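Local coordinates for protein Bd3459 (Bdellovibrio bacteriovorus, PDB 5CEB) that probably hydrolyses peptidoglycan cross-links as a serine-type D-Ala-D-Ala carboxypeptidase or endopeptidase of the S13 family used in bacterial predation, at residues I136-F141 with V213-F218; F145-L150 with R175-S180. The protein carries 2 engineered substitutions. All blocks are in the same frame, centred on the assembly; numbering follows the deposited sequence.

Interaction 1: residues I136-F141 with V213-F218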
loop_
_atom_site.group_PDB
_atom_site.type_symbol
_atom_site.label_atom_id
_atom_site.label_comp_id
_atom_site.label_asym_id
_atom_site.label_seq_id
_atom_site.Cartn_x
_atom_site.Cartn_y
_atom_site.Cartn_z
ATOM N N ILE A 136 -26.648 -9.530 -13.832
ATOM C CA ILE A 136 -26.326 -8.323 -14.532
ATOM C C ILE A 136 -26.331 -8.676 -16.017
ATOM O O ILE A 136 -25.758 -9.715 -16.410
ATOM C CB ILE A 136 -24.960 -7.770 -14.096
ATOM C CG1 ILE A 136 -24.994 -7.402 -12.599
ATOM C CG2 ILE A 136 -24.550 -6.540 -14.933
ATOM C CD1 ILE A 136 -23.632 -7.295 -11.961
ATOM N N GLU A 137 -26.974 -7.839 -16.832
ATOM C CA GLU A 137 -26.887 -7.996 -18.286
ATOM C C GLU A 137 -25.545 -7.379 -18.741
ATOM O O GLU A 137 -24.568 -8.102 -18.906
ATOM C CB GLU A 137 -28.091 -7.352 -19.027
ATOM C CG GLU A 137 -29.454 -7.961 -18.747
ATOM C CD GLU A 137 -29.427 -9.464 -18.667
ATOM O OE1 GLU A 137 -29.563 -10.098 -19.730
ATOM O OE2 GLU A 137 -29.274 -10.000 -17.529
ATOM N N LYS A 138 -25.490 -6.061 -18.916
ATOM C CA LYS A 138 -24.268 -5.366 -19.352
ATOM C C LYS A 138 -23.594 -4.782 -18.138
ATOM O O LYS A 138 -24.140 -3.873 -17.493
ATOM C CB LYS A 138 -24.588 -4.225 -20.327
ATOM C CG LYS A 138 -25.206 -4.698 -21.642
ATOM C CD LYS A 138 -25.819 -3.538 -22.442
ATOM C CE LYS A 138 -26.753 -4.055 -23.562
ATOM N NZ LYS A 138 -26.277 -3.576 -24.893
ATOM N N LEU A 139 -22.408 -5.289 -17.846
ATOM C CA LEU A 139 -21.515 -4.626 -16.909
ATOM C C LEU A 139 -20.521 -3.809 -17.750
ATOM O O LEU A 139 -19.954 -4.316 -18.725
ATOM C CB LEU A 139 -20.805 -5.649 -16.042
ATOM C CG LEU A 139 -19.803 -5.149 -14.977
ATOM C CD1 LEU A 139 -20.468 -4.121 -14.086
ATOM C CD2 LEU A 139 -19.266 -6.275 -14.131
ATOM N N THR A 140 -20.425 -2.517 -17.443
ATOM C CA THR A 140 -19.457 -1.652 -18.078
ATOM C C THR A 140 -18.632 -0.939 -16.997
ATOM O O THR A 140 -19.060 -0.797 -15.868
ATOM C CB THR A 140 -20.095 -0.635 -19.041
ATOM O OG1 THR A 140 -21.013 0.205 -18.332
ATOM C CG2 THR A 140 -20.816 -1.350 -20.205
ATOM N N PHE A 141 -17.471 -0.437 -17.394
ATOM C CA PHE A 141 -16.559 0.212 -16.468
ATOM C C PHE A 141 -15.703 1.199 -17.251
ATOM O O PHE A 141 -15.513 1.025 -18.469
ATOM C CB PHE A 141 -15.706 -0.842 -15.774
ATOM C CG PHE A 141 -14.742 -1.536 -16.679
ATOM C CD1 PHE A 141 -15.133 -2.645 -17.402
ATOM C CD2 PHE A 141 -13.429 -1.039 -16.843
ATOM C CE1 PHE A 141 -14.247 -3.266 -18.264
ATOM C CE2 PHE A 141 -12.547 -1.627 -17.703
ATOM C CZ PHE A 141 -12.943 -2.771 -18.394
ATOM N N VAL A 213 -23.094 -12.602 -14.929
ATOM C CA VAL A 213 -22.906 -11.390 -15.766
ATOM C C VAL A 213 -22.916 -11.848 -17.224
ATOM O O VAL A 213 -22.103 -12.693 -17.597
ATOM C CB VAL A 213 -21.574 -10.660 -15.421
ATOM C CG1 VAL A 213 -21.449 -9.339 -16.178
ATOM C CG2 VAL A 213 -21.492 -10.364 -13.932
ATOM N N ARG A 214 -23.788 -11.278 -18.050
ATOM C CA ARG A 214 -23.846 -11.677 -19.479
ATOM C C ARG A 214 -22.625 -11.158 -20.256
ATOM O O ARG A 214 -21.852 -11.961 -20.836
ATOM C CB ARG A 214 -25.137 -11.213 -20.127
ATOM C CG ARG A 214 -25.435 -11.937 -21.431
ATOM C CD ARG A 214 -26.576 -11.293 -22.212
ATOM N NE ARG A 214 -27.871 -11.371 -21.540
ATOM C CZ ARG A 214 -28.618 -12.473 -21.426
ATOM N NH1 ARG A 214 -28.219 -13.643 -21.927
ATOM N NH2 ARG A 214 -29.790 -12.407 -20.794
ATOM N N THR A 215 -22.412 -9.840 -20.190
ATOM C CA THR A 215 -21.285 -9.214 -20.855
ATOM C C THR A 215 -20.538 -8.152 -19.997
ATOM O O THR A 215 -21.150 -7.415 -19.221
ATOM C CB THR A 215 -21.748 -8.619 -22.214
ATOM O OG1 THR A 215 -20.628 -8.042 -22.854
ATOM C CG2 THR A 215 -22.826 -7.564 -22.071
ATOM N N ILE A 216 -19.229 -8.064 -20.194
ATOM C CA ILE A 216 -18.394 -7.081 -19.507
ATOM C C ILE A 216 -17.598 -6.280 -20.515
ATOM O O ILE A 216 -16.750 -6.833 -21.246
ATOM C CB ILE A 216 -17.489 -7.778 -18.509
ATOM C CG1 ILE A 216 -18.347 -8.506 -17.449
ATOM C CG2 ILE A 216 -16.560 -6.769 -17.827
ATOM C CD1 ILE A 216 -17.617 -9.578 -16.691
ATOM N N SER A 217 -17.849 -4.970 -20.557
ATOM C CA SER A 217 -17.190 -4.096 -21.522
ATOM C C SER A 217 -16.548 -2.842 -20.964
ATOM O O SER A 217 -17.017 -2.279 -19.978
ATOM C CB SER A 217 -18.214 -3.685 -22.599
ATOM O OG SER A 217 -18.872 -4.826 -23.068
ATOM N N PHE A 218 -15.574 -2.325 -21.724
ATOM C CA PHE A 218 -14.953 -0.986 -21.481
ATOM C C PHE A 218 -15.728 0.169 -22.084
ATOM O O PHE A 218 -15.904 0.222 -23.273
ATOM C CB PHE A 218 -13.546 -0.956 -22.054
ATOM C CG PHE A 218 -12.831 0.351 -21.858
ATOM C CD1 PHE A 218 -12.815 0.982 -20.622
ATOM C CD2 PHE A 218 -12.161 0.937 -22.920
ATOM C CE1 PHE A 218 -12.147 2.172 -20.457
ATOM C CE2 PHE A 218 -11.482 2.128 -22.749
ATOM C CZ PHE A 218 -11.454 2.726 -21.490
#

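Interaction 2: residues F145-L150 with R175-S180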
loop_
_atom_site.group_PDB
_atom_site.type_symbol
_atom_site.label_atom_id
_atom_site.label_comp_id
_atom_site.label_asym_id
_atom_site.label_seq_id
_atom_site.Cartn_x
_atom_site.Cartn_y
_atom_site.Cartn_z
ATOM N N PHE A 145 -11.545 2.700 -13.269
ATOM C CA PHE A 145 -11.817 1.503 -12.497
ATOM C C PHE A 145 -10.566 0.602 -12.582
ATOM O O PHE A 145 -10.303 -0.029 -13.599
ATOM C CB PHE A 145 -13.079 0.796 -12.970
ATOM C CG PHE A 145 -13.411 -0.406 -12.168
ATOM C CD1 PHE A 145 -13.569 -0.296 -10.761
ATOM C CD2 PHE A 145 -13.359 -1.658 -12.725
ATOM C CE1 PHE A 145 -13.819 -1.418 -10.007
ATOM C CE2 PHE A 145 -13.528 -2.802 -11.936
ATOM C CZ PHE A 145 -13.779 -2.681 -10.585
ATOM N N LEU A 146 -9.752 0.616 -11.535
ATOM C CA LEU A 146 -8.540 -0.189 -11.477
ATOM C C LEU A 146 -8.814 -1.514 -10.689
ATOM O O LEU A 146 -9.562 -1.509 -9.694
ATOM C CB LEU A 146 -7.408 0.575 -10.807
ATOM C CG LEU A 146 -7.199 1.993 -11.387
ATOM C CD1 LEU A 146 -6.055 2.713 -10.677
ATOM C CD2 LEU A 146 -6.932 1.920 -12.879
ATOM N N LEU A 147 -8.197 -2.595 -11.105
ATOM C CA LEU A 147 -8.431 -3.883 -10.477
ATOM C C LEU A 147 -7.131 -4.633 -10.271
ATOM O O LEU A 147 -6.372 -4.857 -11.199
ATOM C CB LEU A 147 -9.378 -4.668 -11.353
ATOM C CG LEU A 147 -10.149 -5.827 -10.780
ATOM C CD1 LEU A 147 -11.134 -5.400 -9.710
ATOM C CD2 LEU A 147 -10.870 -6.472 -11.958
ATOM N N ALA A 148 -6.866 -4.992 -9.030
ATOM C CA ALA A 148 -5.641 -5.644 -8.697
ATOM C C ALA A 148 -5.855 -7.164 -8.866
ATOM O O ALA A 148 -6.343 -7.812 -7.979
ATOM C CB ALA A 148 -5.252 -5.252 -7.270
ATOM N N TRP A 149 -5.525 -7.757 -10.016
ATOM C CA TRP A 149 -5.372 -9.246 -10.045
ATOM C C TRP A 149 -4.024 -9.627 -9.428
ATOM O O TRP A 149 -3.784 -10.788 -9.069
ATOM C CB TRP A 149 -5.490 -9.835 -11.455
ATOM C CG TRP A 149 -5.389 -11.345 -11.479
ATOM C CD1 TRP A 149 -6.353 -12.246 -11.106
ATOM C CD2 TRP A 149 -4.249 -12.114 -11.873
ATOM N NE1 TRP A 149 -5.884 -13.525 -11.258
ATOM C CE2 TRP A 149 -4.594 -13.477 -11.725
ATOM C CE3 TRP A 149 -2.964 -11.784 -12.340
ATOM C CZ2 TRP A 149 -3.697 -14.517 -12.030
ATOM C CZ3 TRP A 149 -2.071 -12.818 -12.645
ATOM C CH2 TRP A 149 -2.445 -14.167 -12.487
ATOM N N LEU A 150 -3.172 -8.613 -9.286
ATOM C CA LEU A 150 -1.803 -8.740 -8.865
ATOM C C LEU A 150 -1.746 -8.294 -7.395
ATOM O O LEU A 150 -2.320 -8.943 -6.514
ATOM C CB LEU A 150 -0.925 -7.842 -9.767
ATOM C CG LEU A 150 -0.949 -8.029 -11.306
ATOM C CD1 LEU A 150 -2.281 -7.673 -11.978
ATOM C CD2 LEU A 150 0.200 -7.226 -11.916
ATOM N N ARG A 175 -10.800 -5.708 -18.054
ATOM C CA ARG A 175 -11.954 -6.459 -18.551
ATOM C C ARG A 175 -11.701 -7.950 -18.442
ATOM O O ARG A 175 -12.535 -8.688 -17.909
ATOM C CB ARG A 175 -12.230 -6.129 -20.018
ATOM C CG ARG A 175 -13.371 -6.939 -20.625
ATOM C CD ARG A 175 -13.303 -6.975 -22.109
ATOM N NE ARG A 175 -12.339 -7.972 -22.585
ATOM C CZ ARG A 175 -12.538 -9.294 -22.639
ATOM N NH1 ARG A 175 -13.674 -9.848 -22.214
ATOM N NH2 ARG A 175 -11.578 -10.059 -23.109
ATOM N N ALA A 176 -10.568 -8.393 -18.981
ATOM C CA ALA A 176 -10.167 -9.810 -18.918
ATOM C C ALA A 176 -10.251 -10.340 -17.489
ATOM O O ALA A 176 -10.928 -11.319 -17.229
ATOM C CB ALA A 176 -8.760 -9.996 -19.470
ATOM N N THR A 177 -9.627 -9.621 -16.573
ATOM C CA THR A 177 -9.614 -9.974 -15.142
ATOM C C THR A 177 -11.005 -10.029 -14.520
ATOM O O THR A 177 -11.327 -10.945 -13.714
ATOM C CB THR A 177 -8.781 -8.939 -14.357
ATOM O OG1 THR A 177 -7.458 -8.848 -14.918
ATOM C CG2 THR A 177 -8.671 -9.314 -12.906
ATOM N N LEU A 178 -11.816 -9.034 -14.854
ATOM C CA LEU A 178 -13.200 -8.986 -14.378
ATOM C C LEU A 178 -13.997 -10.207 -14.854
ATOM O O LEU A 178 -14.740 -10.802 -14.070
ATOM C CB LEU A 178 -13.916 -7.716 -14.839
ATOM C CG LEU A 178 -14.887 -6.906 -14.014
ATOM C CD1 LEU A 178 -14.487 -6.823 -12.580
ATOM C CD2 LEU A 178 -15.169 -5.533 -14.606
ATOM N N THR A 179 -13.849 -10.547 -16.136
ATOM C CA THR A 179 -14.635 -11.590 -16.778
ATOM C C THR A 179 -14.317 -12.964 -16.229
ATOM O O THR A 179 -15.229 -13.762 -16.067
ATOM C CB THR A 179 -14.447 -11.579 -18.317
ATOM O OG1 THR A 179 -14.799 -10.288 -18.807
ATOM C CG2 THR A 179 -15.347 -12.620 -19.011
ATOM N N SER A 180 -13.036 -13.247 -15.977
ATOM C CA SER A 180 -12.622 -14.471 -15.276
ATOM C C SER A 180 -13.219 -14.474 -13.875
ATOM O O SER A 180 -13.981 -15.387 -13.533
ATOM C CB SER A 180 -11.091 -14.600 -15.185
ATOM O OG SER A 180 -10.468 -14.316 -16.428
#

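Interaction 1: residues I136-F141 with V213-F218
E137 and R214 are joined by a salt bridge in which a single carboxylate oxygen takes both contacts. R214 comes side-on, its NH2 2.6 Å and its NE 2.8 Å from E137 OE1. NH2 comes to OE1 on its syn lone pair, whereas NE approaches from above the carboxylate plane; carboxylate and guanidinium planes are 70° apart. The bend of R214 at chi3 (-65°) turns the guanidinium to the acid, and E137 OE2 accepts a bond from S103. Long, flexible charged residues suit this corner, where both strands break their regular course.

The backbones run parallel. R214 N reaches I136 O and T215 N reaches E137 O. L139 both donates and accepts on this one strand, bracketing I216: its N lies 2.8 Å from T215 O and its O 2.9 Å from S217 N; the ladder closes with F141 N to S217 O at 3.2 Å.

On one face lie the apolar I136, L139, F141, V213, I216 and F218; F141, I216 and F218 meet helix 167-182, while I136 and L139 pack against strand 104-109. L139 CB packs 3.7 Å from V213 CG1. F141 CG sits between its backbone N and carbonyl carbon (chi1 68°), swinging the ring toward the other strand; F218 CA rests over one face, 4.2 Å from the ring centroid. The opposite face carries K138, T140, T215 and S217; K138 CG lies 3.7 Å from T215 CG2, while T140 OG1 bonds to H107. Neighbouring parallel strands with helices between them form a beta-alpha-beta crossover, here at the edge of a mixed sheet.

Interaction 2: residues F145-L150 with R175-S180
T177 offers the loop the methyl side of its side chain, wedged between L147 and W149. Its CB lies 4.0 Å from L147 CD2. At the branch the arms part: CG2, set opposite the backbone N by chi1 of -56°, touches both W149 CB at 3.5 Å and L147 CD2 at 3.7 Å, while OG1 turns back along the helix to bond to I173 O. Threonine fits here: the helix's own carbonyl satisfies its hydroxyl, leaving the methyl for apolar contact. The indole of W149 is met obliquely by CG2, though this residue is poorly ordered.

The side chains of L147 and T177 run past each other pointing opposite ways, and L147 CD2 also reaches L178 CD1 at 3.7 Å, the two leucines crossing at about a right angle. Earlier in the loop, F145 CE2 lies 4.2 Å from L178 CD2, and its ring meets F116 edge-to-face. L178 also touches F141 and I216 of the sheet. F145 and L178 are buried, and their side chains have no polar group needing a partner. The result is characteristic of an irregular strand-to-helix connection folding back over the helix it leads into, within a beta-alpha-beta unit.

In the fold
The four segments come along the chain in the order 136-141, 145-150, 175-180, 213-218, so interaction 2 falls between the two halves of interaction 1. Their centres are 13 Å apart, and they touch through helix 167-182: its R175 and T179 meet I216, and R175 also meets F141. One side of this helix thus packs on F141, I216 and F218 of the apolar face of the parallel strands, while T177 and L178 receive the loop. Strand 212-218 is an outermost strand of the six-stranded mixed sheet, which is separate from the five-stranded antiparallel sheet. Together the contacts join sheet edge, connecting loop and covering helix in one layered unit.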